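PDB 2ESS: acyl-ACP thioesterase from Bacteroides thetaiotaomicron, which probably hydrolyses the thioester of fatty acyl-acyl carrier protein, releasing free fatty acid in fatty acid biosynthesis. Local coordinates for residues F13-F18 with E77-Q82; N57-L62 with I117-R122; I152-N157 with V240-V245. All coordinates share one frame; numbering follows the deposited sequence.

In the fold
All three contacts involve one antiparallel sheet. Interactions 1 and 2 join neighbouring strands within the N-terminal hotdog region: interaction 1 at an outermost strand of this chain, partly buried under helix 28-45, and interaction 2 at the surface, where a helix end meets a turn. Both rest on backbone hydrogen bonds, but aromatic packing completes the first and asparagine amides the second. Their centres lie about 32 Å apart. Interaction 3 belongs to the C-terminal hotdog region, where a loop crosses strand 238-247; it is partly buried and relies on nonpolar contact of an isoleucine with backbone and side-chain atoms, without hydrogen bonds between its segments. No contact is wholly core; the mix of forces changes with location.

Interaction 1: residues F13-F18 with E77-Q82; sequences FVAEPF and EKFSVQ
The backbone N-H of Phe-13 donates to the Phe-79 carbonyl, with N and O 2.8 Å apart. The return bond runs from Phe-79 N to Phe-13 O at 3.0 Å. Together the two bonds make Phe-13 and Phe-79 an antiparallel hydrogen-bonded pair. One residue on, Val-14 and Lys-78 form the non-hydrogen-bonded pair, and Ala-15 N then reaches Glu-77 O at 2.9 Å, so the backbone pairing persists just beyond the end of strand 9-14. Each of the acceptors Phe-13 O and Glu-77 O also takes a CA-H contact, from Lys-78 and Val-14 respectively.

Phe-13 and Phe-79 project to the same face of the sheet. CB of Phe-13 sits over one face of the Phe-79 ring, 3.7 Å from its centroid, in a CH-pi contact. It lies toward the CZ and CE1 side of that ring, with Phe-79 CZ 3.5 Å from Phe-13 CB. The two rings themselves meet obliquely, with planes at 33°. Phe-79 has CG between its backbone N and carbonyl carbon (chi1 70°), which starts the ring back toward strand 9-14; the ring's edge meets Ala-15 N. Further along, Phe-13 CE2 touches Val-81 CG2 at 3.7 Å.

This aromatic face is covered by helix 28-45: the Phe-13 ring meets His-34, and Val-81 packs on Leu-35 and Cys-38. Strand 78-88 continues the sheet on its other flank through backbone bonds to strand 92-100, while Glu-16 reaches Asn-33 of the second subunit.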
loop_
_atom_site.group_PDB
_atom_site.type_symbol
_atom_site.label_atom_id
_atom_site.label_comp_id
_atom_site.label_asym_id
_atom_site.label_seq_id
_atom_site.Cartn_x
_atom_site.Cartn_y
_atom_site.Cartn_z
ATOM N N PHE A 13 8.955 8.121 9.410
ATOM C CA PHE A 13 8.453 6.832 8.944
ATOM C C PHE A 13 9.427 5.688 9.217
ATOM O O PHE A 13 10.589 5.903 9.524
ATOM C CB PHE A 13 8.185 6.905 7.455
ATOM C CG PHE A 13 7.238 7.970 7.077
ATOM C CD1 PHE A 13 5.884 7.804 7.317
ATOM C CD2 PHE A 13 7.684 9.165 6.533
ATOM C CE1 PHE A 13 4.984 8.812 6.992
ATOM C CE2 PHE A 13 6.782 10.174 6.185
ATOM C CZ PHE A 13 5.440 9.999 6.413
ATOM N N VAL A 14 8.920 4.473 9.099
ATOM C CA VAL A 14 9.758 3.271 9.056
ATOM C C VAL A 14 9.381 2.499 7.792
ATOM O O VAL A 14 8.185 2.352 7.504
ATOM C CB VAL A 14 9.508 2.381 10.283
ATOM C CG1 VAL A 14 10.374 1.117 10.216
ATOM C CG2 VAL A 14 9.785 3.150 11.565
ATOM N N ALA A 15 10.371 1.985 7.050
ATOM C CA ALA A 15 10.114 1.159 5.858
ATOM C C ALA A 15 9.579 -0.261 6.232
ATOM O O ALA A 15 10.319 -1.131 6.677
ATOM C CB ALA A 15 11.377 1.050 5.009
ATOM N N GLU A 16 8.290 -0.486 6.025
ATOM C CA GLU A 16 7.657 -1.749 6.399
ATOM C C GLU A 16 7.877 -2.824 5.325
ATOM O O GLU A 16 8.003 -2.503 4.114
ATOM C CB GLU A 16 6.131 -1.562 6.562
ATOM C CG GLU A 16 5.676 -0.360 7.386
ATOM C CD GLU A 16 4.178 0.018 7.135
ATOM O OE1 GLU A 16 3.452 -0.743 6.418
ATOM O OE2 GLU A 16 3.742 1.091 7.641
ATOM N N PRO A 17 7.852 -4.116 5.733
ATOM C CA PRO A 17 8.120 -5.260 4.849
ATOM C C PRO A 17 7.226 -5.382 3.626
ATOM O O PRO A 17 7.664 -5.866 2.566
ATOM C CB PRO A 17 7.890 -6.468 5.779
ATOM C CG PRO A 17 8.130 -5.938 7.127
ATOM C CD PRO A 17 7.593 -4.571 7.116
ATOM N N PHE A 18 5.978 -4.952 3.738
ATOM C CA PHE A 18 5.074 -5.037 2.583
ATOM C C PHE A 18 5.160 -3.821 1.693
ATOM O O PHE A 18 4.427 -3.707 0.721
ATOM C CB PHE A 18 3.629 -5.329 3.053
ATOM C CG PHE A 18 3.476 -6.673 3.699
ATOM C CD1 PHE A 18 4.044 -7.801 3.127
ATOM C CD2 PHE A 18 2.794 -6.820 4.883
ATOM C CE1 PHE A 18 3.931 -9.028 3.726
ATOM C CE2 PHE A 18 2.686 -8.057 5.472
ATOM C CZ PHE A 18 3.254 -9.153 4.890
ATOM N N GLU A 77 14.263 0.382 8.270
ATOM C CA GLU A 77 14.976 1.600 8.605
ATOM C C GLU A 77 13.999 2.738 8.796
ATOM O O GLU A 77 12.981 2.824 8.115
ATOM C CB GLU A 77 15.927 2.012 7.501
ATOM C CG GLU A 77 17.047 1.088 7.239
ATOM C CD GLU A 77 18.062 1.678 6.244
ATOM O OE1 GLU A 77 17.709 2.573 5.378
ATOM O OE2 GLU A 77 19.222 1.226 6.343
ATOM N N LYS A 78 14.345 3.621 9.717
ATOM C CA LYS A 78 13.681 4.885 9.848
ATOM C C LYS A 78 14.102 5.769 8.698
ATOM O O LYS A 78 15.221 5.674 8.188
ATOM C CB LYS A 78 14.078 5.564 11.148
ATOM C CG LYS A 78 13.538 4.879 12.401
ATOM C CD LYS A 78 14.103 5.564 13.653
ATOM C CE LYS A 78 13.812 4.770 14.909
ATOM N NZ LYS A 78 14.721 5.200 16.005
ATOM N N PHE A 79 13.184 6.631 8.316
ATOM C CA PHE A 79 13.433 7.686 7.380
ATOM C C PHE A 79 12.472 8.823 7.641
ATOM O O PHE A 79 11.532 8.697 8.413
ATOM C CB PHE A 79 13.398 7.187 5.917
ATOM C CG PHE A 79 12.032 6.799 5.397
ATOM C CD1 PHE A 79 11.519 5.526 5.641
ATOM C CD2 PHE A 79 11.288 7.679 4.599
ATOM C CE1 PHE A 79 10.283 5.126 5.155
ATOM C CE2 PHE A 79 10.047 7.276 4.083
ATOM C CZ PHE A 79 9.549 6.005 4.356
ATOM N N SER A 80 12.730 9.960 7.029
ATOM C CA SER A 80 11.800 11.073 7.182
ATOM C C SER A 80 11.644 11.858 5.892
ATOM O O SER A 80 12.482 11.763 4.971
ATOM C CB SER A 80 12.229 11.966 8.355
ATOM O OG SER A 80 13.489 12.478 8.101
ATOM N N VAL A 81 10.543 12.594 5.847
ATOM C CA VAL A 81 10.209 13.441 4.729
ATOM C C VAL A 81 10.041 14.864 5.256
ATOM O O VAL A 81 9.348 15.106 6.266
ATOM C CB VAL A 81 8.920 12.956 4.064
ATOM C CG1 VAL A 81 8.461 13.932 2.952
ATOM C CG2 VAL A 81 9.077 11.524 3.561
ATOM N N GLN A 82 10.670 15.808 4.575
ATOM C CA GLN A 82 10.438 17.233 4.810
ATOM C C GLN A 82 9.716 17.764 3.577
ATOM O O GLN A 82 9.994 17.341 2.461
ATOM C CB GLN A 82 11.745 17.988 5.014
ATOM C CG GLN A 82 12.351 17.818 6.385
ATOM C CD GLN A 82 13.751 18.335 6.454
ATOM O OE1 GLN A 82 14.372 18.616 5.441
ATOM N NE2 GLN A 82 14.256 18.462 7.651
#

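Interaction 2: residues N57-L62 with I117-R122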
loop_
_atom_site.group_PDB
_atom_site.type_symbol
_atom_site.label_atom_id
_atom_site.label_comp_id
_atom_site.label_asym_id
_atom_site.label_seq_id
_atom_site.Cartn_x
_atom_site.Cartn_y
_atom_site.Cartn_z
ATOM N N ASN A 57 -15.384 26.282 -2.644
ATOM C CA ASN A 57 -15.671 25.664 -3.944
ATOM C C ASN A 57 -14.472 25.495 -4.859
ATOM O O ASN A 57 -14.629 25.483 -6.091
ATOM C CB ASN A 57 -16.809 26.353 -4.721
ATOM C CG ASN A 57 -17.702 25.353 -5.449
ATOM O OD1 ASN A 57 -17.790 24.188 -5.061
ATOM N ND2 ASN A 57 -18.382 25.813 -6.493
ATOM N N TYR A 58 -13.294 25.384 -4.254
ATOM C CA TYR A 58 -12.072 25.046 -4.969
ATOM C C TYR A 58 -11.550 23.720 -4.496
ATOM O O TYR A 58 -11.979 23.193 -3.445
ATOM C CB TYR A 58 -11.021 26.120 -4.751
ATOM C CG TYR A 58 -11.456 27.408 -5.318
ATOM C CD1 TYR A 58 -11.350 27.643 -6.681
ATOM C CD2 TYR A 58 -12.017 28.386 -4.520
ATOM C CE1 TYR A 58 -11.774 28.825 -7.231
ATOM C CE2 TYR A 58 -12.463 29.567 -5.067
ATOM C CZ TYR A 58 -12.327 29.783 -6.420
ATOM O OH TYR A 58 -12.755 30.962 -6.980
ATOM N N THR A 59 -10.620 23.149 -5.275
ATOM C CA THR A 59 -9.845 22.024 -4.775
ATOM C C THR A 59 -8.453 22.038 -5.407
ATOM O O THR A 59 -8.194 22.819 -6.308
ATOM C CB THR A 59 -10.526 20.635 -4.995
ATOM O OG1 THR A 59 -9.908 19.688 -4.139
ATOM C CG2 THR A 59 -10.388 20.157 -6.476
ATOM N N TRP A 60 -7.571 21.200 -4.885
ATOM C CA TRP A 60 -6.230 21.010 -5.406
ATOM C C TRP A 60 -6.196 19.778 -6.280
ATOM O O TRP A 60 -6.823 18.776 -5.932
ATOM C CB TRP A 60 -5.259 20.755 -4.257
ATOM C CG TRP A 60 -5.009 21.923 -3.362
ATOM C CD1 TRP A 60 -5.308 22.008 -2.032
ATOM C CD2 TRP A 60 -4.323 23.134 -3.697
ATOM N NE1 TRP A 60 -4.881 23.214 -1.525
ATOM C CE2 TRP A 60 -4.245 23.912 -2.516
ATOM C CE3 TRP A 60 -3.729 23.625 -4.865
ATOM C CZ2 TRP A 60 -3.665 25.178 -2.498
ATOM C CZ3 TRP A 60 -3.131 24.877 -4.840
ATOM C CH2 TRP A 60 -3.115 25.641 -3.666
ATOM N N VAL A 61 -5.474 19.863 -7.403
ATOM C CA VAL A 61 -5.228 18.684 -8.233
ATOM C C VAL A 61 -3.747 18.583 -8.547
ATOM O O VAL A 61 -3.122 19.547 -8.908
ATOM C CB VAL A 61 -6.069 18.666 -9.541
ATOM C CG1 VAL A 61 -7.534 18.409 -9.223
ATOM C CG2 VAL A 61 -5.914 19.953 -10.325
ATOM N N LEU A 62 -3.211 17.376 -8.391
ATOM C CA LEU A 62 -1.817 17.085 -8.651
ATOM C C LEU A 62 -1.635 16.962 -10.147
ATOM O O LEU A 62 -2.273 16.116 -10.788
ATOM C CB LEU A 62 -1.395 15.765 -7.992
ATOM C CG LEU A 62 0.054 15.291 -8.207
ATOM C CD1 LEU A 62 1.068 16.330 -7.672
ATOM C CD2 LEU A 62 0.235 13.920 -7.519
ATOM N N ILE A 117 -8.516 24.337 -8.849
ATOM C CA ILE A 117 -9.628 24.455 -9.793
ATOM C C ILE A 117 -10.933 24.722 -9.061
ATOM O O ILE A 117 -11.143 24.237 -7.932
ATOM C CB ILE A 117 -9.788 23.190 -10.699
ATOM C CG1 ILE A 117 -10.256 21.978 -9.918
ATOM C CG2 ILE A 117 -8.466 22.832 -11.408
ATOM C CD1 ILE A 117 -10.985 20.986 -10.781
ATOM N N ASN A 118 -11.793 25.498 -9.713
ATOM C CA ASN A 118 -13.150 25.708 -9.256
ATOM C C ASN A 118 -13.942 24.424 -9.438
ATOM O O ASN A 118 -13.892 23.793 -10.498
ATOM C CB ASN A 118 -13.779 26.866 -10.025
ATOM C CG ASN A 118 -15.163 27.188 -9.536
ATOM O OD1 ASN A 118 -16.091 26.450 -9.786
ATOM N ND2 ASN A 118 -15.298 28.279 -8.829
ATOM N N LEU A 119 -14.662 24.001 -8.404
ATOM C CA LEU A 119 -15.397 22.725 -8.475
ATOM C C LEU A 119 -16.720 22.760 -9.285
ATOM O O LEU A 119 -17.250 21.714 -9.659
ATOM C CB LEU A 119 -15.699 22.216 -7.071
ATOM C CG LEU A 119 -14.553 21.765 -6.197
ATOM C CD1 LEU A 119 -15.124 21.430 -4.774
ATOM C CD2 LEU A 119 -13.780 20.560 -6.771
ATOM N N ASN A 120 -17.278 23.929 -9.528
ATOM C CA ASN A 120 -18.491 23.996 -10.325
ATOM C C ASN A 120 -18.175 23.850 -11.811
ATOM O O ASN A 120 -18.834 23.095 -12.534
ATOM C CB ASN A 120 -19.244 25.306 -10.114
ATOM C CG ASN A 120 -20.211 25.252 -8.923
ATOM O OD1 ASN A 120 -20.173 24.330 -8.106
ATOM N ND2 ASN A 120 -21.070 26.258 -8.822
ATOM N N THR A 121 -17.179 24.599 -12.251
ATOM C CA THR A 121 -16.952 24.819 -13.659
ATOM C C THR A 121 -15.832 23.919 -14.169
ATOM O O THR A 121 -15.629 23.824 -15.372
ATOM C CB THR A 121 -16.521 26.270 -13.883
ATOM O OG1 THR A 121 -15.328 26.501 -13.136
ATOM C CG2 THR A 121 -17.594 27.226 -13.440
ATOM N N ARG A 122 -15.168 23.222 -13.239
ATOM C CA ARG A 122 -13.842 22.589 -13.402
ATOM C C ARG A 122 -12.772 23.484 -14.053
ATOM O O ARG A 122 -11.802 22.995 -14.629
ATOM C CB ARG A 122 -13.909 21.166 -14.020
ATOM C CG ARG A 122 -14.684 20.986 -15.309
ATOM C CD ARG A 122 -14.064 21.745 -16.503
ATOM N NE ARG A 122 -12.708 21.329 -16.881
ATOM C CZ ARG A 122 -12.428 20.293 -17.675
ATOM N NH1 ARG A 122 -13.399 19.522 -18.168
ATOM N NH2 ARG A 122 -11.162 20.024 -17.971
HETATM O O HOH W 1 -17.746 28.759 -7.141
#
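A Schellman motif ends helix 50-55, and its C-prime residue, Asn-57, with positive phi, meets an Asx turn built on Asn-118. The Asn-57 carbonyl accepts from Leu-119 N at 2.7 Å in an almost straight bond. Beyond it the strands pair in antiparallel fashion, with Thr-59 N giving to Ile-117 O at 2.9 Å and Ile-117 N returning a bond to Thr-59 O.

The side-chain amides add a second set of bonds. Asn-57 ND2 donates to Asn-120 OD1 at 2.8 Å; the acceptor lies in the amide plane of Asn-57, yet the donor stands above the Asn-120 carbonyl plane, the two amides being 88° apart. Asn-118 has CG anti to the backbone N (chi1 -176°), and its OD1 receives Asn-120 N at 2.8 Å and Thr-121 N from the opposite face of the amide, with a weak third bond from Thr-121 OG1. A water accepts from ND2 of both Asn-57 and Asn-118, bridging the amides. An alanine in place of Asn-118 would probably leave the Asn-120 and Thr-121 N-H groups without this acceptor and the turn freer to change shape.

On one face of the sheet Tyr-58 and Asn-118 form the antiparallel non-hydrogen-bonded pair, Tyr-58 CE1 lying 3.9 Å from Asn-118 ND2 with ring and amide planes 86° apart. On the other face, Thr-59 CG2 presses on Leu-119 CD2 at 3.4 Å, tighter than usual van der Waals contact, and lies beside Ile-117 CG1. What emerges is a Schellman-ended helix leading directly into strand 58-69, paired with strand 106-118 in the antiparallel sheet of the N-terminal hotdog region.

Interaction 3: residues I152-N157 with V240-V245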
loop_
_atom_site.group_PDB
_atom_site.type_symbol
_atom_site.label_atom_id
_atom_site.label_comp_id
_atom_site.label_asym_id
_atom_site.label_seq_id
_atom_site.Cartn_x
_atom_site.Cartn_y
_atom_site.Cartn_z
ATOM N N ILE A 152 6.388 15.635 -21.010
ATOM C CA ILE A 152 7.047 14.392 -21.421
ATOM C C ILE A 152 6.562 14.029 -22.820
ATOM O O ILE A 152 5.362 13.993 -23.066
ATOM C CB ILE A 152 6.662 13.278 -20.459
ATOM C CG1 ILE A 152 7.085 13.651 -19.024
ATOM C CG2 ILE A 152 7.179 11.937 -20.968
ATOM C CD1 ILE A 152 6.429 12.869 -17.901
ATOM N N LYS A 153 7.479 13.774 -23.741
ATOM C CA LYS A 153 7.090 13.382 -25.094
ATOM C C LYS A 153 7.177 11.852 -25.277
ATOM O O LYS A 153 8.174 11.252 -24.901
ATOM C CB LYS A 153 7.974 14.089 -26.127
ATOM C CG LYS A 153 7.654 13.741 -27.605
ATOM N N VAL A 154 6.137 11.244 -25.840
ATOM C CA VAL A 154 6.131 9.801 -26.149
ATOM C C VAL A 154 5.710 9.583 -27.613
ATOM O O VAL A 154 4.603 9.915 -28.003
ATOM C CB VAL A 154 5.197 9.026 -25.182
ATOM C CG1 VAL A 154 5.231 7.522 -25.449
ATOM C CG2 VAL A 154 5.561 9.335 -23.704
ATOM N N THR A 155 6.605 9.040 -28.425
ATOM C CA THR A 155 6.356 8.907 -29.869
ATOM C C THR A 155 5.672 7.590 -30.256
ATOM O O THR A 155 4.883 7.563 -31.210
ATOM C CB THR A 155 7.677 9.026 -30.678
ATOM O OG1 THR A 155 8.235 10.329 -30.491
ATOM C CG2 THR A 155 7.449 8.777 -32.189
ATOM N N SER A 156 5.985 6.503 -29.547
ATOM C CA SER A 156 5.451 5.175 -29.905
ATOM C C SER A 156 3.917 5.129 -29.884
ATOM O O SER A 156 3.285 5.678 -28.970
ATOM C CB SER A 156 6.004 4.106 -28.947
ATOM O OG SER A 156 5.306 2.873 -29.075
ATOM N N ASN A 157 3.323 4.476 -30.878
ATOM C CA ASN A 157 1.873 4.244 -30.879
ATOM C C ASN A 157 1.529 2.748 -30.940
ATOM O O ASN A 157 0.419 2.366 -31.318
ATOM C CB ASN A 157 1.184 5.034 -32.002
ATOM C CG ASN A 157 1.838 4.839 -33.353
ATOM O OD1 ASN A 157 2.649 3.927 -33.554
ATOM N ND2 ASN A 157 1.487 5.705 -34.294
ATOM N N VAL A 240 -4.127 9.368 -20.252
ATOM C CA VAL A 240 -4.416 9.642 -18.841
ATOM C C VAL A 240 -3.185 10.034 -18.020
ATOM O O VAL A 240 -3.302 10.814 -17.071
ATOM C CB VAL A 240 -5.206 8.491 -18.148
ATOM C CG1 VAL A 240 -6.581 8.360 -18.850
ATOM C CG2 VAL A 240 -4.417 7.162 -18.155
ATOM N N CYS A 241 -2.022 9.486 -18.345
ATOM C CA CYS A 241 -0.796 9.979 -17.720
ATOM C C CYS A 241 0.404 9.677 -18.573
ATOM O O CYS A 241 0.327 8.875 -19.492
ATOM C CB CYS A 241 -0.632 9.449 -16.312
ATOM S SG CYS A 241 -0.507 7.718 -16.154
ATOM N N ARG A 242 1.508 10.352 -18.257
ATOM C CA ARG A 242 2.806 10.124 -18.856
ATOM C C ARG A 242 3.806 10.043 -17.718
ATOM O O ARG A 242 3.556 10.572 -16.600
ATOM C CB ARG A 242 3.183 11.239 -19.854
ATOM C CG ARG A 242 2.343 11.203 -21.112
ATOM C CD ARG A 242 2.733 12.241 -22.172
ATOM N NE ARG A 242 2.071 13.457 -21.814
ATOM C CZ ARG A 242 0.980 13.941 -22.385
ATOM N NH1 ARG A 242 0.397 13.363 -23.432
ATOM N NH2 ARG A 242 0.489 15.051 -21.885
ATOM N N SER A 243 4.926 9.381 -18.015
ATOM C CA SER A 243 5.957 9.113 -17.048
ATOM C C SER A 243 7.315 9.080 -17.710
ATOM O O SER A 243 7.453 8.771 -18.900
ATOM C CB SER A 243 5.663 7.790 -16.323
ATOM O OG SER A 243 6.679 7.448 -15.398
ATOM N N LYS A 244 8.314 9.454 -16.925
ATOM C CA LYS A 244 9.693 9.318 -17.306
ATOM C C LYS A 244 10.419 8.558 -16.188
ATOM O O LYS A 244 10.249 8.842 -14.998
ATOM C CB LYS A 244 10.288 10.683 -17.555
ATOM C CG LYS A 244 11.679 10.679 -18.114
ATOM C CD LYS A 244 12.236 12.096 -18.219
ATOM C CE LYS A 244 11.443 12.938 -19.189
ATOM N NZ LYS A 244 12.181 14.155 -19.596
ATOM N N VAL A 245 11.187 7.558 -16.591
ATOM C CA VAL A 245 11.902 6.666 -15.669
ATOM C C VAL A 245 13.339 6.653 -16.129
ATOM O O VAL A 245 13.636 6.317 -17.295
ATOM C CB VAL A 245 11.332 5.243 -15.675
ATOM C CG1 VAL A 245 11.850 4.479 -14.477
ATOM C CG2 VAL A 245 9.818 5.219 -15.643
#
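The guanidinium of Arg-242 is the flat group here, and across the contact the carbonyl oxygen of Ile-152 approaches it obliquely. That oxygen lies 3.6 Å from Arg-242 NE but nearer to the methylene before it, 3.3 Å from CD. The bend at chi3 (-84°) turns NE out of line with the extended chain, and the guanidinium goes on to a long, weak ion pair with Glu-231 through NH1.

Ile-152 does most of the packing. Its CB faces Arg-242 CB at 4.1 Å. CD1 comes down on the peptide linking Arg-242 and Ser-243, 3.8 Å from Ser-243 N, while CG2 meets Ser-243 O at 3.8 Å. Val-154 adds a looser touch, CG2 to Arg-242 CD at 4.3 Å. Lys-244 CE comes only loosely near Ile-152 CG1, at 4.4 Å.

The loop thus lies over one face of strand 238-247, whose other face carries Ser-243 against helix 178-186. Backbone atoms of segment 152-157 bond to strands 215-224 and 227-234: Thr-155 N and Ser-156 N to Asp-221, Lys-153 O to His-229.

These two segments share no hydrogen bonds, and the hold comes mainly from one buried isoleucine on peptide atoms and on the aliphatic part of an arginine. Such a contact depends on shape and burial more than on direction.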